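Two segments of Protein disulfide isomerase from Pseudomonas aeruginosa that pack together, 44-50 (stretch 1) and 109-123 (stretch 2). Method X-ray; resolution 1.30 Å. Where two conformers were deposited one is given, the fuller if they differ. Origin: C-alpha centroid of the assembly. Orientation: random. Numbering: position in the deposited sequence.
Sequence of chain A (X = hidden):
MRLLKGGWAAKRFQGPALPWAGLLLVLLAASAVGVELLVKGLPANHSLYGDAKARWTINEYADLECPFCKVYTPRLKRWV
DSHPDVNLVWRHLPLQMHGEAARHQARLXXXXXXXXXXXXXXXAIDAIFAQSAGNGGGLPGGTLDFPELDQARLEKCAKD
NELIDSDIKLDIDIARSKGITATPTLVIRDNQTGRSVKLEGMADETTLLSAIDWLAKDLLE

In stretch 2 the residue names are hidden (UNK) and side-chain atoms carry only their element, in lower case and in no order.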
# COMPACT_ATOMS: atom_id res chain seq x y z
N ALA A 44 6.32 -9.34 4.95
CA ALA A 44 6.18 -7.90 5.00
C ALA A 44 6.51 -7.40 6.42
O ALA A 44 6.18 -8.02 7.44
CB ALA A 44 4.75 -7.48 4.60
N ASN A 45 7.14 -6.26 6.43
CA ASN A 45 7.42 -5.60 7.68
C ASN A 45 7.01 -4.14 7.54
O ASN A 45 5.94 -3.75 7.99
CB ASN A 45 8.86 -5.83 8.11
CG ASN A 45 9.19 -5.14 9.39
OD1 ASN A 45 8.45 -4.32 9.89
ND2 ASN A 45 10.31 -5.53 10.00
N HIS A 46 7.83 -3.32 6.88
CA HIS A 46 7.54 -1.91 6.84
C HIS A 46 6.23 -1.61 6.05
O HIS A 46 5.61 -0.64 6.39
CB HIS A 46 8.67 -1.06 6.24
CG HIS A 46 9.09 -1.43 4.86
ND1 HIS A 46 8.67 -0.79 3.72
CD2 HIS A 46 9.98 -2.44 4.42
CE1 HIS A 46 9.29 -1.35 2.63
NE2 HIS A 46 10.10 -2.36 3.07
N SER A 47 5.88 -2.48 5.10
CA SER A 47 4.65 -2.27 4.33
C SER A 47 3.41 -2.89 4.95
O SER A 47 2.33 -2.83 4.30
CB SER A 47 4.90 -2.77 2.89
OG SER A 47 5.16 -4.17 2.91
N LEU A 48 3.52 -3.47 6.13
CA LEU A 48 2.46 -4.22 6.85
C LEU A 48 1.82 -3.32 7.88
O LEU A 48 2.54 -2.66 8.64
CB LEU A 48 3.08 -5.36 7.70
CG LEU A 48 2.11 -6.08 8.68
CD1 LEU A 48 0.99 -6.82 7.96
CD2 LEU A 48 2.90 -7.04 9.54
N TYR A 49 0.47 -3.27 7.94
CA TYR A 49 -0.26 -2.59 8.99
C TYR A 49 -1.15 -3.62 9.61
O TYR A 49 -1.90 -4.33 8.95
CB TYR A 49 -1.09 -1.46 8.36
CG TYR A 49 -1.82 -0.66 9.38
CD1 TYR A 49 -1.16 0.33 10.15
CD2 TYR A 49 -3.17 -0.92 9.64
CE1 TYR A 49 -1.89 1.00 11.16
CE2 TYR A 49 -3.91 -0.27 10.66
CZ TYR A 49 -3.19 0.70 11.37
OH TYR A 49 -3.83 1.39 12.38
N GLY A 50 -1.11 -3.71 10.97
CA GLY A 50 -1.91 -4.72 11.70
C GLY A 50 -1.06 -5.86 12.19
O GLY A 50 0.17 -5.82 12.16
N UNK A 109 8.27 6.50 0.06
CA UNK A 109 7.70 5.77 1.19
C UNK A 109 8.58 4.48 1.48
O UNK A 109 8.77 4.08 2.65
c UNK A 109 6.20 5.41 1.11
c UNK A 109 5.89 4.46 -0.03
c UNK A 109 5.37 6.67 1.04
N UNK A 110 9.12 3.85 0.43
CA UNK A 110 10.06 2.71 0.67
C UNK A 110 11.27 3.24 1.44
O UNK A 110 11.75 2.54 2.39
o UNK A 110 9.66 -0.50 0.08
c UNK A 110 8.86 0.15 -0.63
c UNK A 110 10.50 2.08 -0.64
o UNK A 110 7.65 -0.01 -0.47
c UNK A 110 9.39 1.36 -1.43
N UNK A 111 11.79 4.40 1.04
CA UNK A 111 12.98 4.94 1.72
C UNK A 111 12.65 5.30 3.12
O UNK A 111 13.56 5.21 4.01
c UNK A 111 13.49 6.08 0.82
s UNK A 111 14.23 5.51 -0.68
N UNK A 112 11.43 5.72 3.45
CA UNK A 112 11.00 5.94 4.81
C UNK A 112 10.98 4.68 5.59
O UNK A 112 11.43 4.69 6.84
c UNK A 112 9.63 6.63 4.83
N UNK A 113 10.52 3.61 5.00
CA UNK A 113 10.57 2.30 5.63
C UNK A 113 11.99 1.90 6.03
O UNK A 113 12.20 1.26 7.06
N UNK A 114 12.95 2.15 5.16
CA UNK A 114 14.39 1.90 5.50
C UNK A 114 14.73 2.68 6.72
O UNK A 114 15.48 2.08 7.60
c UNK A 114 15.12 1.15 3.22
c UNK A 114 16.78 2.40 4.75
c UNK A 114 15.98 1.42 2.01
c UNK A 114 15.28 2.19 4.29
N UNK A 115 14.39 3.93 6.82
CA UNK A 115 14.80 4.74 7.99
C UNK A 115 14.05 4.40 9.23
O UNK A 115 14.61 4.49 10.38
n UNK A 115 15.14 9.04 7.76
c UNK A 115 15.42 6.81 6.78
o UNK A 115 15.67 8.88 5.57
c UNK A 115 14.45 6.24 7.78
c UNK A 115 15.39 8.34 6.70
N UNK A 116 12.80 3.99 9.17
CA UNK A 116 12.00 3.94 10.32
C UNK A 116 10.96 2.85 10.37
O UNK A 116 10.03 2.94 11.23
N UNK A 117 11.08 1.88 9.51
CA UNK A 117 10.19 0.74 9.60
C UNK A 117 8.75 1.02 9.20
O UNK A 117 8.41 2.00 8.52
N UNK A 118 7.84 0.23 9.71
CA UNK A 118 6.40 0.43 9.42
C UNK A 118 5.88 1.69 9.90
O UNK A 118 5.01 2.33 9.23
c UNK A 118 5.59 -0.75 10.03
N UNK A 119 6.25 2.16 11.05
CA UNK A 119 5.71 3.35 11.56
C UNK A 119 6.05 4.53 10.62
O UNK A 119 5.19 5.32 10.23
c UNK A 119 4.39 5.00 14.04
c UNK A 119 5.84 5.01 13.59
n UNK A 119 4.13 6.74 15.80
c UNK A 119 6.26 3.65 13.00
c UNK A 119 3.83 6.39 14.38
N UNK A 120 7.30 4.57 10.15
CA UNK A 120 7.70 5.62 9.21
C UNK A 120 7.03 5.46 7.84
O UNK A 120 6.68 6.48 7.23
c UNK A 120 9.25 5.69 9.04
N UNK A 121 6.92 4.24 7.39
CA UNK A 121 6.31 3.97 6.11
C UNK A 121 4.86 4.47 6.08
O UNK A 121 4.49 5.27 5.19
c UNK A 121 5.63 2.05 4.58
c UNK A 121 4.28 1.71 4.54
c UNK A 121 3.70 1.27 3.34
c UNK A 121 5.77 1.54 2.21
c UNK A 121 6.36 2.46 5.82
c UNK A 121 6.35 1.96 3.41
c UNK A 121 4.44 1.23 2.18
N UNK A 122 4.07 4.12 7.07
CA UNK A 122 2.68 4.53 7.06
C UNK A 122 2.49 5.99 7.41
O UNK A 122 1.61 6.61 6.84
c UNK A 122 0.85 1.80 6.40
c UNK A 122 0.43 -0.32 5.20
c UNK A 122 -0.18 2.44 5.61
c UNK A 122 -0.55 0.31 4.46
c UNK A 122 2.48 1.11 7.78
c UNK A 122 1.86 3.60 7.99
c UNK A 122 -0.88 1.69 4.67
c UNK A 122 1.11 0.39 6.17
c UNK A 122 1.74 2.24 7.43
n UNK A 122 2.14 0.03 7.01
N UNK A 123 3.39 6.55 8.20
CA UNK A 123 3.37 7.98 8.41
C UNK A 123 3.72 8.73 7.15
O UNK A 123 3.11 9.78 6.88
c UNK A 123 4.29 8.40 9.57
o UNK A 123 3.76 7.94 10.78
O HOH W 1 8.95 -2.11 11.33

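Position 109 carries three carbons, one holding the other two; its side chain lies sideways to stretch 1 and makes no contact with it: Val109. At 110 three carbons end in a pair of oxygens, a carboxylate whose end swings nearer to stretch 1 than its CB direction suggests; this is Glu110. Position 111, one carbon then a sulfur, has its CA-to-CB bond pointing away and is Cys111, bonded covalently to a group elsewhere in the structure. A lone carbon at 112 makes Ala112.

Position 113 has no side-chain atoms, and its CA lies 3.9 Å from CB of His46. A CB here would point toward stretch 1 and clash with the ring of His46, so Gly113 leaves room for the imidazole. At 114, four carbons fork at the first, with one arm two carbons long, and the CA-to-CB bond points away from stretch 1: Ile114. Position 115 has three carbons ending in one oxygen and one nitrogen, out of reach of stretch 1: Gln115.

Neither 116 nor 117 has side-chain atoms. A CB on Gly116 would clash with the single side-chain carbon at 120, 2.5 Å away. Gly117 has a phi of 71°, which by itself favours glycine, and its C lies 3.6 Å from CB of His46.

The single carbon at 118 sits 3.6 Å from O of Asn45; Ala118 is small enough for the turn to come close. At 119 four carbons in a row end in nitrogen, and the CA-to-CB bond points away from stretch 1: Lys119. The one carbon at 120 is Ala120.

At 121 one carbon leads to a six-carbon ring with no hydroxyl, lying under CA of Ser47: Phe121. At 122 one carbon leads to fused rings with eight carbons and one nitrogen, the nitrogen near O of Leu48: Trp122. One carbon and one oxygen at 123, out of reach, give Ser123.

The contact sets a type I turn, Asn45 to Leu48, against a kinked helix. Where N of Ala118 lacks a bond to the preceding turn, a water accepts from it at 3.1 Å and donates to OD1 of Asn45 at 2.7 Å. Close by, CA of Ala118 approaches O of His46 at 3.3 Å in a CA-H...O contact. One helical turn on, two aromatics present their faces: CA of Ser47 stands 4.0 Å from the Phe121 ring centroid, with the His46 edge also directed at that ring, while the Tyr49 edge meets Trp122. NE1 of Trp122 gives O of Leu48 a weak hydrogen bond, 3.2 Å at 134°. The rule is small residues for close backbone approach, then aromatic faces to receive the turn and strand.

Stretch 2 (109-123) VECAGIQGGAKAFWS
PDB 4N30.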